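Kid toxin protein (Escherichia coli, PDB 1M1F) acts as the toxin of a plasmid-maintenance toxin-antitoxin system, a homodimeric probable endoribonuclease that kills plasmid-free daughter cells unless neutralised by its antitoxin PemI. Local coordinates at residues V59-G63 / V64-T68; N99-L102 / G103-T107. All blocks are in the same frame, centred on the assembly; numbering follows the deposited sequence.

Contact 1: V59-G63 / V64-T68; sequences VSLDG and VGIRT
L61 and the chain that curls back past it, I66 to T68, show how a short loop can be organised by one leucine and one carbonyl: I66 and T68 both pack against the L61 side chain. Its CB lies 4.0 Å from T68 O; beyond CG, held anti to the carbonyl carbon (chi1 -63°), the chain forks into its two methyls. L61 CD1 reaches T68 CG2 at 3.9 Å, while I66 CD1 lies equally near L61 CD1 and L61 CD2, at 4.1 Å, the leucine and isoleucine side chains crossing at about a right angle. I97 of helix 95-106 and V72 of strand 71-79 also pack on L61.

Strand 58-60 ends here in a type II turn from L61 to V64, with G63 at positive phi. S60 OG, which is also hydrogen-bonded to A52 O, accepts from D62 N at 3.1 Å in an ST turn. V64 lays its CG2 methyl against L61 O, 3.3 Å away.

L61 O accepts hydrogen bonds from two waters. One water lies 2.7 Å from L61 O and also donates to T68 O. The other lies 2.8 Å from L61 O and accepts from V64 N and I66 N. T68 OG1 turns elsewhere, to E91. The chemistry is thus two-layered: methyl contacts, and bridging water in place of direct hydrogen bonds between the loop's two halves, which make none with each other.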
loop_
_atom_site.group_PDB
_atom_site.type_symbol
_atom_site.label_atom_id
_atom_site.label_comp_id
_atom_site.label_asym_id
_atom_site.label_seq_id
_atom_site.Cartn_x
_atom_site.Cartn_y
_atom_site.Cartn_z
ATOM N N VAL A 59 -9.378 7.108 -10.347
ATOM C CA VAL A 59 -8.963 8.234 -11.167
ATOM C C VAL A 59 -8.824 7.800 -12.608
ATOM O O VAL A 59 -8.052 6.902 -12.925
ATOM C CB VAL A 59 -7.624 8.798 -10.663
ATOM C CG1 VAL A 59 -7.115 9.869 -11.603
ATOM C CG2 VAL A 59 -7.783 9.340 -9.251
ATOM N N SER A 60 -9.581 8.443 -13.482
ATOM C CA SER A 60 -9.605 8.069 -14.880
ATOM C C SER A 60 -8.327 8.441 -15.630
ATOM O O SER A 60 -7.748 9.509 -15.407
ATOM C CB SER A 60 -10.810 8.725 -15.563
ATOM O OG SER A 60 -10.806 8.424 -16.945
ATOM N N LEU A 61 -7.893 7.531 -16.501
ATOM C CA LEU A 61 -6.761 7.773 -17.401
ATOM C C LEU A 61 -7.194 8.236 -18.806
ATOM O O LEU A 61 -6.359 8.407 -19.703
ATOM C CB LEU A 61 -5.937 6.501 -17.550
ATOM C CG LEU A 61 -5.262 5.963 -16.297
ATOM C CD1 LEU A 61 -4.620 4.628 -16.601
ATOM C CD2 LEU A 61 -4.250 6.930 -15.729
ATOM N N ASP A 62 -8.488 8.439 -19.003
ATOM C CA ASP A 62 -9.020 8.830 -20.310
ATOM C C ASP A 62 -8.639 10.259 -20.712
ATOM O O ASP A 62 -8.669 11.164 -19.898
ATOM C CB ASP A 62 -10.545 8.718 -20.270
ATOM C CG ASP A 62 -11.148 8.257 -21.585
ATOM O OD1 ASP A 62 -10.418 7.743 -22.459
ATOM O OD2 ASP A 62 -12.370 8.345 -21.821
ATOM N N GLY A 63 -8.269 10.435 -21.977
ATOM C CA GLY A 63 -8.023 11.752 -22.540
ATOM C C GLY A 63 -6.715 12.453 -22.206
ATOM O O GLY A 63 -6.589 13.653 -22.449
ATOM N N VAL A 64 -5.742 11.717 -21.670
ATOM C CA VAL A 64 -4.481 12.319 -21.232
ATOM C C VAL A 64 -3.277 12.003 -22.134
ATOM O O VAL A 64 -2.160 12.389 -21.826
ATOM C CB VAL A 64 -4.177 11.964 -19.735
ATOM C CG1 VAL A 64 -5.377 12.287 -18.872
ATOM C CG2 VAL A 64 -3.819 10.504 -19.553
ATOM N N GLY A 65 -3.500 11.293 -23.232
ATOM C CA GLY A 65 -2.449 11.035 -24.201
ATOM C C GLY A 65 -1.569 9.825 -23.953
ATOM O O GLY A 65 -0.514 9.702 -24.568
ATOM N N ILE A 66 -1.975 8.941 -23.050
ATOM C CA ILE A 66 -1.191 7.728 -22.806
ATOM C C ILE A 66 -1.845 6.512 -23.459
ATOM O O ILE A 66 -2.973 6.576 -23.936
ATOM C CB ILE A 66 -0.976 7.511 -21.303
ATOM C CG1 ILE A 66 -2.300 7.218 -20.595
ATOM C CG2 ILE A 66 -0.294 8.733 -20.700
ATOM C CD1 ILE A 66 -2.129 6.691 -19.194
ATOM N N ARG A 67 -1.123 5.401 -23.481
ATOM C CA ARG A 67 -1.611 4.184 -24.113
ATOM C C ARG A 67 -2.504 3.392 -23.162
ATOM O O ARG A 67 -3.503 2.809 -23.573
ATOM C CB ARG A 67 -0.449 3.327 -24.553
ATOM N N THR A 68 -2.120 3.347 -21.890
ATOM C CA THR A 68 -2.869 2.586 -20.897
ATOM C C THR A 68 -4.258 3.156 -20.683
ATOM O O THR A 68 -4.408 4.364 -20.535
ATOM C CB THR A 68 -2.098 2.596 -19.577
ATOM O OG1 THR A 68 -0.824 1.958 -19.749
ATOM C CG2 THR A 68 -2.794 1.766 -18.511
HETATM O O HOH W 1 -6.061 6.287 -21.419
HETATM O O HOH W 2 -5.024 8.812 -22.186
#

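Contact 2: N99-L102 / G103-T107; sequences NEVL and GRLST
E100 sends its CG anti to the backbone N (chi1 -161°) and continues extended, while R104, one turn later, bends sharply at its second torsion (chi2 -28°); with these torsions the two side chains leave helix 95-106 side by side, pointing the same way. The result is an i to i+4 salt bridge, E100 OE1 to R104 NH1 at 3.4 Å. It is a long one, and the carboxylate and guanidinium planes stand 61° apart, neither coplanar nor stacked. R104 NH1 also lies 3.6 Å from E100 CG, so the guanidinium rests against the glutamate's aliphatic part as well as its charge.

Water supplies a second tie. Lying in the guanidinium plane, at its edge, one molecule accepts from R104 NH1 at 3.0 Å and donates to E100 O at 2.7 Å. That carbonyl also receives R104 N, so two donors grip it, and R104 CG lies close by. With NE hydrogen-bonded to G56 O, the arginine is held from several directions, which probably fixes the rotation of its head.

On another side of the helix V101 and L105 lie side by side, V101 CG1 to L105 CD1 at 4.1 Å, and a straight backbone hydrogen bond joins L105 N to V101 O. Further on, T107 OG1 donates to R104 O at 2.7 Å, in the carbonyl plane, and T107 N adds a bond to the same oxygen.

V101 packs on V72 and C74 of strand 71-79, and L105 on P77 of that strand. The side of the helix that carries E100 and R104 faces strand 58-60, whereas L102, L105 and S106 meet L109 of the second subunit, bringing this helix into the dimer interface.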
loop_
_atom_site.group_PDB
_atom_site.type_symbol
_atom_site.label_atom_id
_atom_site.label_comp_id
_atom_site.label_asym_id
_atom_site.label_seq_id
_atom_site.Cartn_x
_atom_site.Cartn_y
_atom_site.Cartn_z
ATOM N N ASN A 99 -0.612 13.741 -9.590
ATOM C CA ASN A 99 -0.990 14.564 -8.453
ATOM C C ASN A 99 -2.404 14.255 -7.965
ATOM O O ASN A 99 -2.675 14.306 -6.768
ATOM C CB ASN A 99 -0.797 16.039 -8.771
ATOM C CG ASN A 99 0.671 16.398 -8.950
ATOM O OD1 ASN A 99 1.558 15.770 -8.363
ATOM N ND2 ASN A 99 0.934 17.427 -9.758
ATOM N N GLU A 100 -3.312 13.932 -8.877
ATOM C CA GLU A 100 -4.657 13.538 -8.466
ATOM C C GLU A 100 -4.600 12.235 -7.647
ATOM O O GLU A 100 -5.295 12.086 -6.630
ATOM C CB GLU A 100 -5.581 13.378 -9.679
ATOM C CG GLU A 100 -7.045 13.424 -9.286
ATOM C CD GLU A 100 -7.999 13.639 -10.440
ATOM O OE1 GLU A 100 -9.204 13.806 -10.147
ATOM O OE2 GLU A 100 -7.566 13.662 -11.605
ATOM N N VAL A 101 -3.766 11.293 -8.090
ATOM C CA VAL A 101 -3.567 10.026 -7.386
ATOM C C VAL A 101 -2.971 10.260 -5.990
ATOM O O VAL A 101 -3.449 9.708 -4.992
ATOM C CB VAL A 101 -2.700 9.084 -8.245
ATOM C CG1 VAL A 101 -2.237 7.866 -7.469
ATOM C CG2 VAL A 101 -3.485 8.656 -9.464
ATOM N N LEU A 102 -1.935 11.081 -5.910
ATOM C CA LEU A 102 -1.338 11.420 -4.621
ATOM C C LEU A 102 -2.372 12.065 -3.693
ATOM O O LEU A 102 -2.387 11.796 -2.494
ATOM C CB LEU A 102 -0.124 12.329 -4.797
ATOM C CG LEU A 102 1.087 11.724 -5.501
ATOM C CD1 LEU A 102 2.110 12.821 -5.708
ATOM C CD2 LEU A 102 1.696 10.559 -4.732
ATOM N N GLY A 103 -3.230 12.919 -4.241
ATOM C CA GLY A 103 -4.287 13.538 -3.465
ATOM C C GLY A 103 -5.230 12.516 -2.857
ATOM O O GLY A 103 -5.615 12.638 -1.695
ATOM N N ARG A 104 -5.625 11.514 -3.636
ATOM C CA ARG A 104 -6.512 10.473 -3.114
ATOM C C ARG A 104 -5.805 9.690 -2.006
ATOM O O ARG A 104 -6.385 9.439 -0.960
ATOM C CB ARG A 104 -6.963 9.487 -4.201
ATOM C CG ARG A 104 -7.922 9.982 -5.282
ATOM C CD ARG A 104 -8.824 11.069 -4.906
ATOM N NE ARG A 104 -10.062 11.013 -5.678
ATOM C CZ ARG A 104 -10.457 11.922 -6.557
ATOM N NH1 ARG A 104 -9.701 12.980 -6.843
ATOM N NH2 ARG A 104 -11.622 11.757 -7.164
ATOM N N LEU A 105 -4.550 9.319 -2.223
ATOM C CA LEU A 105 -3.816 8.554 -1.220
ATOM C C LEU A 105 -3.615 9.354 0.063
ATOM O O LEU A 105 -3.600 8.786 1.168
ATOM C CB LEU A 105 -2.467 8.112 -1.782
ATOM C CG LEU A 105 -2.570 6.965 -2.795
ATOM C CD1 LEU A 105 -1.318 6.863 -3.653
ATOM C CD2 LEU A 105 -2.826 5.639 -2.094
ATOM N N SER A 106 -3.480 10.670 -0.071
ATOM C CA SER A 106 -3.289 11.539 1.082
ATOM C C SER A 106 -4.462 11.449 2.052
ATOM O O SER A 106 -4.286 11.601 3.261
ATOM C CB SER A 106 -3.090 12.991 0.651
ATOM O OG SER A 106 -2.630 13.760 1.754
ATOM N N THR A 107 -5.656 11.186 1.539
ATOM C CA THR A 107 -6.828 11.112 2.404
ATOM C C THR A 107 -6.866 9.882 3.284
ATOM O O THR A 107 -7.595 9.879 4.275
ATOM C CB THR A 107 -8.158 11.181 1.602
ATOM O OG1 THR A 107 -8.361 9.990 0.820
ATOM C CG2 THR A 107 -8.192 12.376 0.648
HETATM O O HOH W 3 -7.112 13.929 -5.714
#

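Contact 1 closes before contact 2 opens, and their centres lie about 17 Å apart, both inside the one PemK/MazF family region. The first sits where strand 58-60, outermost in this chain's sheet, runs out into the loop leading to strand 71-79; the second lies along helix 95-106, near the C-terminus. V59 joins them directly: V59 CG1 packs 3.8 Å from E100 OE2 and V59 CG2 4.0 Å from R104 CG. Strand 71-79, the neighbour of 58-60 in the antiparallel sheet, is touched by both. The helix therefore ties strand 58-60 and its outgoing loop to the second subunit, which touches contact 2 but not contact 1.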